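Local coordinates for protein Non-structural maintenance of chromosomes element 1 homolog (Xenopus laevis, PDB 7DG2) that probably acts as a RING-type E3 ubiquitin ligase that pairs with a MAGE protein within the SMC5-SMC6 complex, which serves DNA repair and recombination, at residues N5-F11 with C33-V39; Y76-R82 with I166-E170. All coordinates share one frame; numbering follows the deposited sequence.

How the interactions relate
Interactions 1 and 2 follow one another along the chain and illustrate how a small subunit can be tied together internally at the places where its partners bind. Their centres lie about 23 Å apart and their nearest atoms about 5 Å, without touching. Interaction 1 (5-11 with 33-39) joins two helices near the N-terminus, beside the chain of the MAGE domain-containing protein; interaction 2 (76-82 with 166-170) has its centre about 6 Å from the centre of the chain and lies beside Non-structural maintenance of chromosomes element 4. Helix 6-18 starts in interaction 1 and later packs against Leu79, on the strand side away from helix 163-176. The Met167 side chain is about 13 Å from a zinc ion.

Interaction 1: residues N5-F11 with C33-V39; sequences NESHQRF and CCELHKV
Ser7 and Cys33 bring the two backbones closest, their CA atoms 4.8 Å apart, where the first turns of helix 6-18 meet the C-terminal end of helix 23-36. These are the first and second helices of the N-terminal winged-helix domain of Nse1, and the first opens with a capping box: Asn5 N donates to His8 ND1, while Asn5 OD1 accepts from Ser7 N, which lies in the side-chain carbonyl plane. Across the contact, Val39 CG2 covers this cap, 3.7 Å from Asn5 OD1.

His37 makes the largest single contribution. Its CG stands anti to its own carbonyl carbon (chi1 -65°), which directs the imidazole at the turn holding Glu6 and Arg10. Glu6 CB lies over one ring face in a CH-pi contact, 3.8 Å from the centroid, and at the ring edge Arg10 NE donates to His37 NE2 over 2.9 Å with an N-H...N angle of 151°. Arg10 is bent at chi2 and chi3, and the fold lets CG rest 3.6 Å from Cys33 SG while the guanidinium turns toward the imidazole, the two planes 31° apart. Leu36 CD1 covers one guanidinium face. Arg10 NH2 is held by Gln83 O of the MAGE domain-containing protein, whose Leu82 also packs on Glu6 and His37. A water accepts a weak bond from Arg10 NH1 and donates to Leu36 O at 3.1 Å.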
loop_
_atom_site.group_PDB
_atom_site.type_symbol
_atom_site.label_atom_id
_atom_site.label_comp_id
_atom_site.label_asym_id
_atom_site.label_seq_id
_atom_site.Cartn_x
_atom_site.Cartn_y
_atom_site.Cartn_z
ATOM N N ASN A 5 -16.253 -8.037 12.796
ATOM C CA ASN A 5 -15.476 -7.895 14.024
ATOM C C ASN A 5 -14.002 -7.753 13.658
ATOM O O ASN A 5 -13.637 -7.643 12.480
ATOM C CB ASN A 5 -15.746 -9.066 14.985
ATOM C CG ASN A 5 -15.395 -10.417 14.389
ATOM O OD1 ASN A 5 -14.282 -10.642 13.901
ATOM N ND2 ASN A 5 -16.357 -11.339 14.423
ATOM N N GLU A 6 -13.155 -7.754 14.689
ATOM C CA GLU A 6 -11.735 -7.482 14.493
ATOM C C GLU A 6 -11.042 -8.544 13.638
ATOM O O GLU A 6 -10.034 -8.245 12.995
ATOM C CB GLU A 6 -11.050 -7.338 15.850
ATOM C CG GLU A 6 -11.350 -5.984 16.484
ATOM C CD GLU A 6 -11.125 -5.947 17.977
ATOM O OE1 GLU A 6 -12.091 -5.632 18.706
ATOM O OE2 GLU A 6 -9.990 -6.225 18.420
ATOM N N SER A 7 -11.542 -9.786 13.608
ATOM C CA SER A 7 -10.941 -10.769 12.708
ATOM C C SER A 7 -11.109 -10.351 11.248
ATOM O O SER A 7 -10.157 -10.425 10.459
ATOM C CB SER A 7 -11.538 -12.163 12.953
ATOM O OG SER A 7 -12.904 -12.219 12.557
ATOM N N HIS A 8 -12.307 -9.881 10.872
ATOM C CA HIS A 8 -12.518 -9.354 9.525
ATOM C C HIS A 8 -11.643 -8.133 9.264
ATOM O O HIS A 8 -11.104 -7.968 8.160
ATOM C CB HIS A 8 -13.977 -8.962 9.313
ATOM C CG HIS A 8 -14.954 -10.066 9.578
ATOM N ND1 HIS A 8 -15.612 -10.200 10.784
ATOM C CD2 HIS A 8 -15.412 -11.062 8.783
ATOM C CE1 HIS A 8 -16.418 -11.247 10.727
ATOM N NE2 HIS A 8 -16.316 -11.789 9.527
ATOM N N GLN A 9 -11.540 -7.238 10.248
ATOM C CA GLN A 9 -10.736 -6.034 10.050
ATOM C C GLN A 9 -9.278 -6.401 9.827
ATOM O O GLN A 9 -8.602 -5.820 8.962
ATOM C CB GLN A 9 -10.887 -5.099 11.252
ATOM C CG GLN A 9 -12.326 -4.636 11.513
ATOM C CD GLN A 9 -12.499 -3.996 12.869
ATOM O OE1 GLN A 9 -11.551 -3.913 13.653
ATOM N NE2 GLN A 9 -13.723 -3.553 13.168
ATOM N N ARG A 10 -8.772 -7.374 10.596
ATOM C CA ARG A 10 -7.378 -7.771 10.466
ATOM C C ARG A 10 -7.128 -8.379 9.098
ATOM O O ARG A 10 -6.115 -8.088 8.455
ATOM C CB ARG A 10 -7.017 -8.764 11.577
ATOM C CG ARG A 10 -5.579 -9.193 11.555
ATOM C CD ARG A 10 -4.694 -8.121 12.153
ATOM N NE ARG A 10 -4.722 -8.128 13.619
ATOM C CZ ARG A 10 -3.882 -7.425 14.371
ATOM N NH1 ARG A 10 -3.961 -7.474 15.694
ATOM N NH2 ARG A 10 -2.977 -6.646 13.790
ATOM N N PHE A 11 -8.068 -9.202 8.632
ATOM C CA PHE A 11 -7.983 -9.772 7.292
ATOM C C PHE A 11 -7.976 -8.677 6.229
ATOM O O PHE A 11 -7.181 -8.722 5.280
ATOM C CB PHE A 11 -9.157 -10.736 7.102
ATOM C CG PHE A 11 -9.178 -11.452 5.776
ATOM C CD1 PHE A 11 -9.665 -10.828 4.641
ATOM C CD2 PHE A 11 -8.768 -12.771 5.684
ATOM C CE1 PHE A 11 -9.718 -11.500 3.425
ATOM C CE2 PHE A 11 -8.820 -13.450 4.483
ATOM C CZ PHE A 11 -9.296 -12.813 3.345
ATOM N N CYS A 33 -6.225 -14.671 11.545
ATOM C CA CYS A 33 -7.034 -13.552 12.015
ATOM C C CYS A 33 -8.025 -13.993 13.087
ATOM O O CYS A 33 -8.276 -13.260 14.047
ATOM C CB CYS A 33 -7.784 -12.903 10.853
ATOM S SG CYS A 33 -6.690 -12.072 9.697
ATOM N N CYS A 34 -8.613 -15.178 12.929
ATOM C CA CYS A 34 -9.521 -15.673 13.958
ATOM C C CYS A 34 -8.787 -15.918 15.267
ATOM O O CYS A 34 -9.282 -15.554 16.339
ATOM C CB CYS A 34 -10.216 -16.943 13.474
ATOM S SG CYS A 34 -11.435 -16.564 12.187
ATOM N N GLU A 35 -7.596 -16.511 15.199
ATOM C CA GLU A 35 -6.849 -16.794 16.421
ATOM C C GLU A 35 -6.393 -15.511 17.108
ATOM O O GLU A 35 -6.473 -15.399 18.338
ATOM C CB GLU A 35 -5.663 -17.695 16.094
ATOM C CG GLU A 35 -6.100 -19.048 15.587
ATOM C CD GLU A 35 -4.955 -19.864 15.048
ATOM O OE1 GLU A 35 -3.880 -19.277 14.801
ATOM O OE2 GLU A 35 -5.131 -21.090 14.872
ATOM N N LEU A 36 -5.943 -14.522 16.328
ATOM C CA LEU A 36 -5.471 -13.257 16.891
ATOM C C LEU A 36 -6.558 -12.486 17.627
ATOM O O LEU A 36 -6.236 -11.610 18.440
ATOM C CB LEU A 36 -4.896 -12.360 15.786
ATOM C CG LEU A 36 -3.455 -12.621 15.338
ATOM C CD1 LEU A 36 -3.103 -11.790 14.105
ATOM C CD2 LEU A 36 -2.494 -12.321 16.485
ATOM N N HIS A 37 -7.834 -12.758 17.350
ATOM C CA HIS A 37 -8.903 -11.944 17.913
ATOM C C HIS A 37 -9.959 -12.784 18.622
ATOM O O HIS A 37 -11.065 -12.296 18.873
ATOM C CB HIS A 37 -9.521 -11.069 16.822
ATOM C CG HIS A 37 -8.558 -10.059 16.277
ATOM N ND1 HIS A 37 -8.207 -8.921 16.970
ATOM C CD2 HIS A 37 -7.835 -10.040 15.131
ATOM C CE1 HIS A 37 -7.327 -8.231 16.266
ATOM N NE2 HIS A 37 -7.086 -8.885 15.144
ATOM N N LYS A 38 -9.622 -14.028 18.963
ATOM C CA LYS A 38 -10.455 -14.868 19.829
ATOM C C LYS A 38 -11.827 -15.115 19.215
ATOM O O LYS A 38 -12.844 -15.141 19.910
ATOM C CB LYS A 38 -10.587 -14.259 21.228
ATOM C CG LYS A 38 -9.247 -13.879 21.856
ATOM C CD LYS A 38 -8.218 -14.980 21.655
ATOM C CE LYS A 38 -6.834 -14.570 22.153
ATOM N NZ LYS A 38 -6.596 -14.930 23.581
ATOM N N VAL A 39 -11.854 -15.288 17.896
ATOM C CA VAL A 39 -13.056 -15.648 17.154
ATOM C C VAL A 39 -12.951 -17.127 16.818
ATOM O O VAL A 39 -11.889 -17.591 16.385
ATOM C CB VAL A 39 -13.186 -14.806 15.869
ATOM C CG1 VAL A 39 -14.263 -15.372 14.951
ATOM C CG2 VAL A 39 -13.469 -13.355 16.211
HETATM O O HOH W 1 -9.546 -8.773 20.065
HETATM O O HOH W 2 -4.551 -9.059 18.030
#

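Interaction 2: residues Y76-R82 with I166-E170; sequences YYALVNR and IMELE
Glu168 reaches across to strand 75-81 with CG anti to its backbone N (chi1 -172°), and the extended chain beyond is long enough to carry OE2 to the backbone of Asn81. Asn81 N donates to Glu168 OE2 at 2.9 Å in a nearly straight bond of 168°, approaching from above the carboxylate plane. The other oxygen, OE1, is gripped by the amides of Met71 and Leu72 of the Non-structural maintenance of chromosomes element 4 chain; one carboxylate thus joins strand, helix and partner subunit. Along the way the side chains of Val80 and Glu168 run alongside one another, pointing opposite ways, with Val80 CG1 coming 3.7 Å from Glu168 CB.

The strand is the central member of the antiparallel three-stranded sheet of the N-terminal winged helix, between 20-22 and 62-68. Helix 163-176, from much later in the chain, packs on one face of it, the axes of the short segments 8.0 Å apart and inclined by 30°. Met167 packs toward the Tyr76 end of the strand: its chain bends at chi3, bringing CE 3.7 Å from Ala78 CB, with SD beside Tyr76 CB.

Beyond the end of the strand, Arg82 presents the edge of its guanidinium to two successive helix carbonyls. NH1 donates to Glu168 O on a lone pair, and NH2 to Met167 O, each at 2.9 Å, while Val80 CG2 sits 3.6 Å above the centre of the guanidinium plane.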
loop_
_atom_site.group_PDB
_atom_site.type_symbol
_atom_site.label_atom_id
_atom_site.label_comp_id
_atom_site.label_asym_id
_atom_site.label_seq_id
_atom_site.Cartn_x
_atom_site.Cartn_y
_atom_site.Cartn_z
ATOM N N TYR A 76 -6.852 -16.597 -6.655
ATOM C CA TYR A 76 -6.380 -15.373 -6.011
ATOM C C TYR A 76 -7.562 -14.581 -5.473
ATOM O O TYR A 76 -8.650 -14.587 -6.057
ATOM C CB TYR A 76 -5.586 -14.485 -6.996
ATOM C CG TYR A 76 -4.243 -15.075 -7.350
ATOM C CD1 TYR A 76 -4.115 -15.984 -8.396
ATOM C CD2 TYR A 76 -3.111 -14.750 -6.620
ATOM C CE1 TYR A 76 -2.893 -16.540 -8.705
ATOM C CE2 TYR A 76 -1.882 -15.302 -6.922
ATOM C CZ TYR A 76 -1.779 -16.196 -7.974
ATOM O OH TYR A 76 -0.556 -16.755 -8.284
ATOM N N TYR A 77 -7.337 -13.902 -4.345
ATOM C CA TYR A 77 -8.260 -12.915 -3.806
ATOM C C TYR A 77 -7.621 -11.540 -3.939
ATOM O O TYR A 77 -6.429 -11.379 -3.657
ATOM C CB TYR A 77 -8.577 -13.177 -2.332
ATOM C CG TYR A 77 -9.436 -14.403 -2.096
ATOM C CD1 TYR A 77 -8.906 -15.681 -2.233
ATOM C CD2 TYR A 77 -10.769 -14.277 -1.730
ATOM C CE1 TYR A 77 -9.694 -16.805 -2.012
ATOM C CE2 TYR A 77 -11.555 -15.402 -1.497
ATOM C CZ TYR A 77 -11.012 -16.654 -1.655
ATOM O OH TYR A 77 -11.805 -17.770 -1.427
ATOM N N ALA A 78 -8.398 -10.559 -4.381
ATOM C CA ALA A 78 -7.865 -9.207 -4.513
ATOM C C ALA A 78 -8.879 -8.181 -4.031
ATOM O O ALA A 78 -10.079 -8.311 -4.291
ATOM C CB ALA A 78 -7.478 -8.888 -5.962
ATOM N N LEU A 79 -8.383 -7.148 -3.347
ATOM C CA LEU A 79 -9.194 -5.999 -2.961
ATOM C C LEU A 79 -9.166 -5.016 -4.126
ATOM O O LEU A 79 -8.106 -4.469 -4.451
ATOM C CB LEU A 79 -8.649 -5.353 -1.687
ATOM C CG LEU A 79 -9.432 -4.117 -1.224
ATOM C CD1 LEU A 79 -10.880 -4.498 -0.843
ATOM C CD2 LEU A 79 -8.719 -3.468 -0.034
ATOM N N VAL A 80 -10.312 -4.810 -4.769
ATOM C CA VAL A 80 -10.356 -4.021 -5.995
ATOM C C VAL A 80 -11.308 -2.843 -5.829
ATOM O O VAL A 80 -12.293 -2.892 -5.086
ATOM C CB VAL A 80 -10.748 -4.885 -7.223
ATOM C CG1 VAL A 80 -9.707 -5.968 -7.441
ATOM C CG2 VAL A 80 -12.124 -5.507 -7.058
ATOM N N ASN A 81 -10.980 -1.762 -6.525
ATOM C CA ASN A 81 -11.860 -0.620 -6.633
ATOM C C ASN A 81 -12.890 -0.863 -7.729
ATOM O O ASN A 81 -12.621 -1.549 -8.718
ATOM C CB ASN A 81 -11.040 0.628 -6.939
ATOM C CG ASN A 81 -11.897 1.845 -7.082
ATOM O OD1 ASN A 81 -12.795 2.068 -6.276
ATOM N ND2 ASN A 81 -11.649 2.633 -8.124
ATOM N N ARG A 82 -14.082 -0.301 -7.551
ATOM C CA ARG A 82 -15.176 -0.612 -8.463
ATOM C C ARG A 82 -15.873 0.633 -9.005
ATOM O O ARG A 82 -16.965 0.516 -9.571
ATOM C CB ARG A 82 -16.177 -1.551 -7.778
ATOM C CG ARG A 82 -15.740 -3.035 -7.844
ATOM C CD ARG A 82 -15.829 -3.498 -9.299
ATOM N NE ARG A 82 -15.145 -4.750 -9.650
ATOM C CZ ARG A 82 -13.920 -4.819 -10.182
ATOM N NH1 ARG A 82 -13.206 -3.710 -10.389
ATOM N NH2 ARG A 82 -13.406 -6.006 -10.515
ATOM N N ILE A 166 -5.843 -7.712 -14.053
ATOM C CA ILE A 166 -6.965 -8.277 -14.797
ATOM C C ILE A 166 -8.222 -8.326 -13.931
ATOM O O ILE A 166 -9.328 -8.008 -14.392
ATOM C CB ILE A 166 -6.589 -9.670 -15.335
ATOM C CG1 ILE A 166 -5.326 -9.569 -16.184
ATOM C CG2 ILE A 166 -7.762 -10.274 -16.097
ATOM C CD1 ILE A 166 -4.681 -10.942 -16.509
ATOM N N MET A 167 -8.073 -8.707 -12.660
ATOM C CA MET A 167 -9.231 -8.788 -11.774
ATOM C C MET A 167 -9.887 -7.427 -11.603
ATOM O O MET A 167 -11.115 -7.299 -11.704
ATOM C CB MET A 167 -8.816 -9.371 -10.425
ATOM C CG MET A 167 -8.506 -10.879 -10.485
ATOM S SD MET A 167 -7.848 -11.587 -8.971
ATOM C CE MET A 167 -9.272 -11.457 -7.876
ATOM N N GLU A 168 -9.085 -6.382 -11.385
ATOM C CA GLU A 168 -9.690 -5.069 -11.173
ATOM C C GLU A 168 -10.208 -4.455 -12.472
ATOM O O GLU A 168 -11.257 -3.794 -12.477
ATOM C CB GLU A 168 -8.691 -4.123 -10.518
ATOM C CG GLU A 168 -9.345 -2.806 -10.115
ATOM C CD GLU A 168 -8.425 -1.958 -9.277
ATOM O OE1 GLU A 168 -7.591 -1.230 -9.862
ATOM O OE2 GLU A 168 -8.518 -2.050 -8.035
ATOM N N LEU A 169 -9.489 -4.645 -13.577
ATOM C CA LEU A 169 -9.793 -3.968 -14.834
ATOM C C LEU A 169 -10.578 -4.831 -15.815
ATOM O O LEU A 169 -10.745 -4.424 -16.968
ATOM C CB LEU A 169 -8.504 -3.483 -15.509
ATOM C CG LEU A 169 -7.725 -2.397 -14.756
ATOM C CD1 LEU A 169 -6.595 -1.856 -15.631
ATOM C CD2 LEU A 169 -8.630 -1.282 -14.372
ATOM N N GLU A 170 -11.073 -5.995 -15.378
ATOM C CA GLU A 170 -11.782 -6.927 -16.262
ATOM C C GLU A 170 -12.848 -6.227 -17.096
ATOM O O GLU A 170 -12.874 -6.347 -18.326
ATOM C CB GLU A 170 -12.403 -8.047 -15.413
ATOM C CG GLU A 170 -13.392 -8.967 -16.134
ATOM C CD GLU A 170 -12.707 -10.069 -16.925
ATOM O OE1 GLU A 170 -13.257 -10.490 -17.969
ATOM O OE2 GLU A 170 -11.621 -10.525 -16.499
HETATM O O HOH W 3 -6.598 -3.562 -6.624
#